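PDB 3SYJ: adhesion and penetration protein autotransporter from Haemophilus influenzae, which promotes adherence to and invasion of host cells by directly binding a host structure, associates with copies of itself, and is probably a serine protease. Local coordinates for residues D355-A360 / T378-G383; D888-V893 / T924-H929. All coordinates share one frame; numbering follows the deposited sequence.

Interaction 1. Residues D355-A360 / T378-G383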
ATOM      1  N   ASP A 355       3.643 -33.448 -66.813  1.00 23.21           N
ATOM      2  CA  ASP A 355       4.131 -32.113 -66.508  1.00 23.61           C
ATOM      3  C   ASP A 355       3.339 -31.102 -67.316  1.00 24.10           C
ATOM      4  O   ASP A 355       2.915 -31.381 -68.441  1.00 24.37           O
ATOM      5  CB  ASP A 355       5.608 -31.980 -66.858  1.00 20.68           C
ATOM      6  CG  ASP A 355       6.492 -32.753 -65.926  1.00 22.37           C
ATOM      7  OD1 ASP A 355       5.985 -33.215 -64.883  1.00 27.33           O
ATOM      8  OD2 ASP A 355       7.691 -32.899 -66.235  1.00 25.18           O
ATOM      9  N   ILE A 356       3.141 -29.926 -66.735  1.00 25.92           N
ATOM     10  CA  ILE A 356       2.433 -28.852 -67.411  1.00 24.65           C
ATOM     11  C   ILE A 356       3.209 -27.543 -67.359  1.00 23.99           C
ATOM     12  O   ILE A 356       3.568 -27.054 -66.283  1.00 21.54           O
ATOM     13  CB  ILE A 356       1.037 -28.633 -66.817  1.00 25.26           C
ATOM     14  CG1 ILE A 356       0.158 -29.857 -67.079  1.00 21.34           C
ATOM     15  CG2 ILE A 356       0.403 -27.370 -67.403  1.00 23.12           C
ATOM     16  CD1 ILE A 356      -0.240 -30.015 -68.531  1.00 23.51           C
ATOM     17  N   ASN A 357       3.470 -26.973 -68.517  1.00 26.32           N
ATOM     18  CA  ASN A 357       3.978 -25.636 -68.679  1.00 19.88           C
ATOM     19  C   ASN A 357       2.981 -24.793 -69.449  1.00 19.64           C
ATOM     20  O   ASN A 357       2.878 -24.848 -70.640  1.00 20.43           O
ATOM     21  CB  ASN A 357       5.336 -25.642 -69.367  1.00 21.60           C
ATOM     22  CG  ASN A 357       5.992 -24.287 -69.410  1.00 25.51           C
ATOM     23  OD1 ASN A 357       5.434 -23.289 -69.057  1.00 22.02           O
ATOM     24  ND2 ASN A 357       7.201 -24.282 -69.821  1.00 24.56           N
ATOM     25  N   GLN A 358       2.238 -24.034 -68.681  1.00 19.10           N
ATOM     26  CA  GLN A 358       1.205 -23.168 -69.154  1.00 21.54           C
ATOM     27  C   GLN A 358       1.717 -21.866 -69.811  1.00 22.26           C
ATOM     28  O   GLN A 358       0.980 -21.135 -70.389  1.00 21.27           O
ATOM     29  CB  GLN A 358       0.283 -22.889 -67.984  1.00 18.85           C
ATOM     30  CG  GLN A 358      -1.165 -23.136 -68.241  1.00 19.74           C
ATOM     31  CD  GLN A 358      -2.045 -22.961 -67.036  1.00 21.78           C
ATOM     32  OE1 GLN A 358      -1.661 -23.232 -65.940  1.00 21.68           O
ATOM     33  NE2 GLN A 358      -3.212 -22.523 -67.260  1.00 14.76           N
ATOM     34  N   GLY A 359       2.998 -21.617 -69.711  1.00 16.96           N
ATOM     35  CA  GLY A 359       3.558 -20.390 -70.183  1.00 23.71           C
ATOM     36  C   GLY A 359       3.018 -19.194 -69.455  1.00 21.98           C
ATOM     37  O   GLY A 359       3.199 -19.082 -68.279  1.00 22.59           O
ATOM     38  N   ALA A 360       2.328 -18.317 -70.166  1.00 20.28           N
ATOM     39  CA  ALA A 360       1.767 -17.124 -69.526  1.00 21.42           C
ATOM     40  C   ALA A 360       0.341 -17.352 -69.027  1.00 24.48           C
ATOM     41  O   ALA A 360      -0.268 -16.469 -68.407  1.00 15.69           O
ATOM     42  CB  ALA A 360       1.807 -15.936 -70.476  1.00 21.19           C
ATOM     43  N   THR A 378       4.940 -31.924 -62.556  1.00 22.37           N
ATOM     44  CA  THR A 378       5.109 -30.551 -62.064  1.00 23.42           C
ATOM     45  C   THR A 378       4.192 -29.546 -62.768  1.00 20.69           C
ATOM     46  O   THR A 378       3.625 -29.843 -63.822  1.00 18.51           O
ATOM     47  CB  THR A 378       6.567 -30.074 -62.222  1.00 21.74           C
ATOM     48  OG1 THR A 378       6.926 -30.084 -63.608  1.00 23.48           O
ATOM     49  CG2 THR A 378       7.517 -30.979 -61.444  1.00 18.73           C
ATOM     50  N   TRP A 379       4.037 -28.362 -62.179  1.00 20.25           N
ATOM     51  CA  TRP A 379       3.307 -27.279 -62.843  1.00 20.07           C
ATOM     52  C   TRP A 379       4.123 -25.996 -62.907  1.00 19.56           C
ATOM     53  O   TRP A 379       4.947 -25.723 -62.037  1.00 17.45           O
ATOM     54  CB  TRP A 379       1.965 -26.982 -62.164  1.00 17.86           C
ATOM     55  CG  TRP A 379       1.245 -25.783 -62.765  1.00 16.79           C
ATOM     56  CD1 TRP A 379       0.442 -25.790 -63.867  1.00 17.69           C
ATOM     57  CD2 TRP A 379       1.263 -24.422 -62.292  1.00 15.86           C
ATOM     58  NE1 TRP A 379      -0.037 -24.525 -64.119  1.00 20.24           N
ATOM     59  CE2 TRP A 379       0.445 -23.668 -63.164  1.00 20.05           C
ATOM     60  CE3 TRP A 379       1.893 -23.770 -61.224  1.00 17.55           C
ATOM     61  CZ2 TRP A 379       0.242 -22.288 -63.003  1.00 18.78           C
ATOM     62  CZ3 TRP A 379       1.686 -22.398 -61.060  1.00 19.12           C
ATOM     63  CH2 TRP A 379       0.870 -21.673 -61.949  1.00 14.53           C
ATOM     64  N   GLN A 380       3.853 -25.204 -63.941  1.00 23.10           N
ATOM     65  CA  GLN A 380       4.545 -23.947 -64.188  1.00 18.60           C
ATOM     66  C   GLN A 380       3.644 -23.050 -65.030  1.00 21.17           C
ATOM     67  O   GLN A 380       3.177 -23.459 -66.096  1.00 21.90           O
ATOM     68  CB  GLN A 380       5.841 -24.221 -64.947  1.00 22.98           C
ATOM     69  CG  GLN A 380       6.765 -23.027 -65.061  1.00 26.88           C
ATOM     70  CD  GLN A 380       8.043 -23.353 -65.803  1.00 28.46           C
ATOM     71  OE1 GLN A 380       8.124 -24.350 -66.517  1.00 25.95           O
ATOM     72  NE2 GLN A 380       9.050 -22.502 -65.644  1.00 36.81           N
ATOM     73  N   GLY A 381       3.394 -21.834 -64.558  1.00 16.69           N
ATOM     74  CA  GLY A 381       2.512 -20.920 -65.259  1.00 16.76           C
ATOM     75  C   GLY A 381       2.501 -19.535 -64.643  1.00 22.37           C
ATOM     76  O   GLY A 381       3.346 -19.207 -63.799  1.00 21.30           O
ATOM     77  N   ALA A 382       1.540 -18.713 -65.053  1.00 21.35           N
ATOM     78  CA  ALA A 382       1.518 -17.318 -64.631  1.00 16.38           C
ATOM     79  C   ALA A 382       1.405 -17.197 -63.115  1.00 17.22           C
ATOM     80  O   ALA A 382       2.040 -16.329 -62.502  1.00 15.84           O
ATOM     81  CB  ALA A 382       0.394 -16.580 -65.302  1.00 14.24           C
ATOM     82  N   GLY A 383       0.613 -18.076 -62.512  1.00 12.14           N
ATOM     83  CA  GLY A 383       0.355 -18.011 -61.084  1.00 10.28           C
ATOM     84  C   GLY A 383      -0.960 -18.669 -60.713  1.00 15.27           C
ATOM     85  O   GLY A 383      -1.661 -19.203 -61.576  1.00 14.78           O
TER
HETATM   86  O   HOH W   1       6.247 -28.248 -65.359  1.00 24.29           O

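Interaction 2. Residues D888-V893 / T924-H929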
ATOM      1  N   ASP A 888      30.165  18.831  10.609  1.00 47.83           N
ATOM      2  CA  ASP A 888      29.777  20.226  10.821  1.00 51.31           C
ATOM      3  C   ASP A 888      28.458  20.568  10.136  1.00 48.14           C
ATOM      4  O   ASP A 888      28.333  20.464   8.915  1.00 45.31           O
ATOM      5  CB  ASP A 888      30.871  21.178  10.332  1.00 54.60           C
ATOM      6  CG  ASP A 888      31.945  21.417  11.376  1.00 67.70           C
ATOM      7  OD1 ASP A 888      32.321  22.594  11.574  1.00 75.45           O
ATOM      8  OD2 ASP A 888      32.405  20.436  12.004  1.00 64.30           O
ATOM      9  N   TYR A 889      27.480  21.000  10.920  1.00 43.64           N
ATOM     10  CA  TYR A 889      26.153  21.248  10.374  1.00 42.60           C
ATOM     11  C   TYR A 889      25.558  22.580  10.801  1.00 41.55           C
ATOM     12  O   TYR A 889      25.901  23.130  11.847  1.00 43.12           O
ATOM     13  CB  TYR A 889      25.220  20.096  10.741  1.00 38.41           C
ATOM     14  CG  TYR A 889      25.803  18.756  10.367  1.00 40.22           C
ATOM     15  CD1 TYR A 889      25.756  18.303   9.055  1.00 39.10           C
ATOM     16  CD2 TYR A 889      26.425  17.957  11.318  1.00 41.10           C
ATOM     17  CE1 TYR A 889      26.296  17.088   8.699  1.00 40.72           C
ATOM     18  CE2 TYR A 889      26.969  16.737  10.973  1.00 44.25           C
ATOM     19  CZ  TYR A 889      26.901  16.308   9.661  1.00 42.06           C
ATOM     20  OH  TYR A 889      27.441  15.096   9.304  1.00 40.52           O
ATOM     21  N   ILE A 890      24.676  23.102   9.960  1.00 40.75           N
ATOM     22  CA  ILE A 890      23.957  24.324  10.269  1.00 38.82           C
ATOM     23  C   ILE A 890      22.528  23.963  10.630  1.00 42.66           C
ATOM     24  O   ILE A 890      21.902  23.134   9.969  1.00 38.63           O
ATOM     25  CB  ILE A 890      23.963  25.294   9.081  1.00 31.53           C
ATOM     26  CG1 ILE A 890      25.364  25.875   8.886  1.00 40.82           C
ATOM     27  CG2 ILE A 890      22.943  26.404   9.292  1.00 37.77           C
ATOM     28  CD1 ILE A 890      25.495  26.779   7.681  1.00 32.22           C
ATOM     29  N   LEU A 891      22.028  24.568  11.701  1.00 44.76           N
ATOM     30  CA  LEU A 891      20.645  24.382  12.111  1.00 41.58           C
ATOM     31  C   LEU A 891      19.845  25.634  11.809  1.00 44.10           C
ATOM     32  O   LEU A 891      20.189  26.724  12.256  1.00 46.42           O
ATOM     33  CB  LEU A 891      20.557  24.055  13.602  1.00 44.11           C
ATOM     34  CG  LEU A 891      20.456  22.577  13.976  1.00 49.05           C
ATOM     35  CD1 LEU A 891      21.485  21.760  13.219  1.00 49.10           C
ATOM     36  CD2 LEU A 891      20.608  22.386  15.477  1.00 43.92           C
ATOM     37  N   SER A 892      18.779  25.474  11.039  1.00 44.48           N
ATOM     38  CA  SER A 892      17.897  26.585  10.733  1.00 44.41           C
ATOM     39  C   SER A 892      16.530  26.284  11.322  1.00 42.61           C
ATOM     40  O   SER A 892      16.000  25.189  11.146  1.00 41.26           O
ATOM     41  CB  SER A 892      17.798  26.790   9.225  1.00 43.72           C
ATOM     42  OG  SER A 892      17.196  28.035   8.933  1.00 53.45           O
ATOM     43  N   VAL A 893      15.963  27.249  12.034  1.00 43.95           N
ATOM     44  CA  VAL A 893      14.710  27.010  12.741  1.00 40.90           C
ATOM     45  C   VAL A 893      13.640  28.025  12.373  1.00 41.10           C
ATOM     46  O   VAL A 893      13.889  29.235  12.394  1.00 39.23           O
ATOM     47  CB  VAL A 893      14.904  27.026  14.273  1.00 42.12           C
ATOM     48  CG1 VAL A 893      13.562  26.878  14.979  1.00 34.47           C
ATOM     49  CG2 VAL A 893      15.865  25.931  14.700  1.00 35.61           C
ATOM     50  N   THR A 924      25.584  24.679  14.388  1.00 41.39           N
ATOM     51  CA  THR A 924      25.544  26.131  14.430  1.00 38.11           C
ATOM     52  C   THR A 924      24.152  26.603  14.069  1.00 43.12           C
ATOM     53  O   THR A 924      23.610  26.226  13.031  1.00 43.46           O
ATOM     54  CB  THR A 924      26.533  26.736  13.438  1.00 33.77           C
ATOM     55  OG1 THR A 924      27.866  26.501  13.905  1.00 35.33           O
ATOM     56  CG2 THR A 924      26.301  28.229  13.299  1.00 32.17           C
ATOM     57  N   LEU A 925      23.569  27.426  14.932  1.00 43.67           N
ATOM     58  CA  LEU A 925      22.244  27.971  14.670  1.00 46.71           C
ATOM     59  C   LEU A 925      22.333  29.108  13.656  1.00 45.90           C
ATOM     60  O   LEU A 925      23.152  30.015  13.798  1.00 45.48           O
ATOM     61  CB  LEU A 925      21.593  28.452  15.969  1.00 43.24           C
ATOM     62  CG  LEU A 925      20.147  28.946  15.876  1.00 45.33           C
ATOM     63  CD1 LEU A 925      19.202  27.840  15.427  1.00 44.44           C
ATOM     64  CD2 LEU A 925      19.698  29.516  17.207  1.00 46.13           C
ATOM     65  N   GLU A 926      21.505  29.039  12.619  1.00 43.74           N
ATOM     66  CA  GLU A 926      21.446  30.095  11.618  1.00 50.03           C
ATOM     67  C   GLU A 926      20.797  31.333  12.229  1.00 54.66           C
ATOM     68  O   GLU A 926      19.824  31.224  12.982  1.00 50.36           O
ATOM     69  CB  GLU A 926      20.660  29.630  10.390  1.00 50.12           C
ATOM     70  CG  GLU A 926      20.587  30.671   9.277  1.00 57.38           C
ATOM     71  CD  GLU A 926      19.761  30.214   8.086  1.00 58.00           C
ATOM     72  OE1 GLU A 926      19.769  29.002   7.778  1.00 57.52           O
ATOM     73  OE2 GLU A 926      19.109  31.072   7.453  1.00 63.00           O
ATOM     74  N   ASN A 927      21.341  32.503  11.902  1.00 51.64           N
ATOM     75  CA  ASN A 927      20.898  33.765  12.499  1.00 46.45           C
ATOM     76  C   ASN A 927      21.284  33.851  13.971  1.00 50.13           C
ATOM     77  O   ASN A 927      20.949  34.814  14.664  1.00 51.95           O
ATOM     78  CB  ASN A 927      19.392  33.960  12.330  1.00 47.84           C
ATOM     79  CG  ASN A 927      19.003  34.250  10.899  1.00 56.12           C
ATOM     80  OD1 ASN A 927      19.731  34.926  10.171  1.00 53.29           O
ATOM     81  ND2 ASN A 927      17.845  33.745  10.486  1.00 58.89           N
ATOM     82  N   ASP A 928      21.988  32.826  14.440  1.00 51.39           N
ATOM     83  CA  ASP A 928      22.546  32.813  15.784  1.00 49.37           C
ATOM     84  C   ASP A 928      21.502  32.717  16.900  1.00 50.80           C
ATOM     85  O   ASP A 928      21.846  32.488  18.061  1.00 50.34           O
ATOM     86  CB  ASP A 928      23.393  34.065  16.010  1.00 49.18           C
ATOM     87  CG  ASP A 928      24.001  34.113  17.395  1.00 58.84           C
ATOM     88  OD1 ASP A 928      24.760  33.179  17.745  1.00 48.78           O
ATOM     89  OD2 ASP A 928      23.717  35.089  18.130  1.00 59.95           O
ATOM     90  N   HIS A 929      20.228  32.884  16.562  1.00 43.70           N
ATOM     91  CA  HIS A 929      19.199  32.869  17.593  1.00 46.40           C
ATOM     92  C   HIS A 929      17.781  32.746  17.043  1.00 45.85           C
ATOM     93  O   HIS A 929      17.524  33.041  15.874  1.00 50.10           O
ATOM     94  CB  HIS A 929      19.314  34.121  18.467  1.00 49.66           C
ATOM     95  CG  HIS A 929      19.083  35.402  17.723  1.00 48.80           C
ATOM     96  ND1 HIS A 929      17.851  35.754  17.212  1.00 50.93           N
ATOM     97  CD2 HIS A 929      19.921  36.419  17.415  1.00 51.01           C
ATOM     98  CE1 HIS A 929      17.943  36.928  16.614  1.00 48.80           C
ATOM     99  NE2 HIS A 929      19.188  37.354  16.723  1.00 50.21           N
TER
HETATM  100  O   HOH W   2      28.785  23.856  12.614  1.00 48.38           O
HETATM  101  O   HOH W   3      17.489  29.743  12.655  1.00 47.46           O

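Interaction 1. Residues D355-A360 / T378-G383
Ile356 and Asn357 pair in parallel with Trp379 and Gln380, with the CA atoms of Ile356 and Trp379 4.9 Å apart. The backbone bonds zigzag: Ile356 N donates to Thr378 O, Gln380 N gives a weak bond to Ile356 O, and Gln358 N donates to Gln380 O. At the Asp355 end, Thr378 N reaches Asp355 OD1 at 2.9 Å. The donor stands above the carboxylate plane. A water joins Thr378 OG1 to Ile356 O.

On the side of Ile356 and Trp379, the indole is gripped in its own plane. Trp379 NE1 donates to Gln358 OE1 at 2.8 Å, with an N-H...O angle of 159°. The bond lies in the plane of the Gln358 carbonyl, while the amide and the indole are turned 68° against each other. Ile356 CG2 meets Trp379 CD1 obliquely at 3.9 Å. Gly381 N lies over one face of the ring, toward the rim.

On the other side, the amides of Asn357 and Gln380 lie side by side, 24° apart. In both residues CG is anti to the backbone N, and the two chains point the same way. Asn357 ND2 and Gln380 OE1 come within 3.4 Å but are badly angled for a hydrogen bond. Asn357 OD1 instead accepts from Gly359 N at 3.0 Å, an Asx turn. Gln380 NE2 hydrogen-bonds to Asp402. Gln358 NE2 is held by Glu338 O, which helps fix the amide at the indole edge.

These are successive rungs of the passenger-domain beta-helix. Leu306 of strand 301-308 packs on Ile356 and Gln358, and Leu363 of strand 363-366 touches Gln358 and Trp379.

Interaction 2. Residues D888-V893 / T924-H929
Tyr889 O accepts from Thr924 N at 3.0 Å, the first bond between the two segments. A water donates to the same oxygen and also bonds Thr924 OG1. Thr924 OG1, anti to its carbonyl carbon, lies beside the backbone N, next to this shared water. The Tyr889 ring leads away from residues 924-929 and packs on Leu921. Its OH bonds Glu886 O.

Ile890 pairs with Thr924, and both side chains lie on the exposed side. Ile890 CG2 touches Thr924 O. Ile890 CG2 also lies 4.1 Å from Glu926 CB, where the two side chains cross at a slant.

Leu891 N then donates to Thr924 O at 2.6 Å, almost straight at 176°. Leu891 O accepts from Glu926 N at 2.7 Å, so one residue uses both backbone groups. Leu891 faces the opposite side from Ile890, together with Leu925. There Val909, Phe867, Phe923 and Leu939 also pack on it. Stacked parallel strands with apolar side chains turned into the core are characteristic of the beta-helix of autotransporter passengers. This pair lies near its C-terminal end, in the pertactin family region.

Ser892 turns back to the side of Ile890. Ser892 OG makes a weak hydrogen bond to Glu926 OE1 at 3.0 Å, and its proton is not settled. The stronger partner of Ser892 OG is Tyr824 OH. Chi1 of -178° sets Glu926 CG anti to the backbone N, and the chain, extended beyond CG, brings OE1 to Ser892.

Val893 lies on the leucine side. Val893 CG2 meets Leu925 CD1 at 3.9 Å. Val893 N donates to a water that in turn donates to Glu926 O. A type II turn runs from Leu925 to Asp928, closed by Asp928 N on Leu925 O, and Asp928 forms a salt bridge with Lys938.

In the fold
The N-terminal part of the chain belongs to the peptidase S6 region, and the beta-helical stem follows. Interaction 1 comes early in the stem. It closes a loop of 17 residues, which includes strands 363-366 and 369-373, and so joins one turn to the next. Its Gly381 O also bonds Lys123, in the peptidase S6 range. Interaction 2 comes far later, near the end of the modelled chain. It joins strand 887-895 to strand 921-925 and closes a longer loop of 30 residues that contains strand 906-911. The two loops are in series and neither nest nor cross. The centres of interaction 1 and interaction 2 lie 96 Å apart, on opposite sides of the chain's centre.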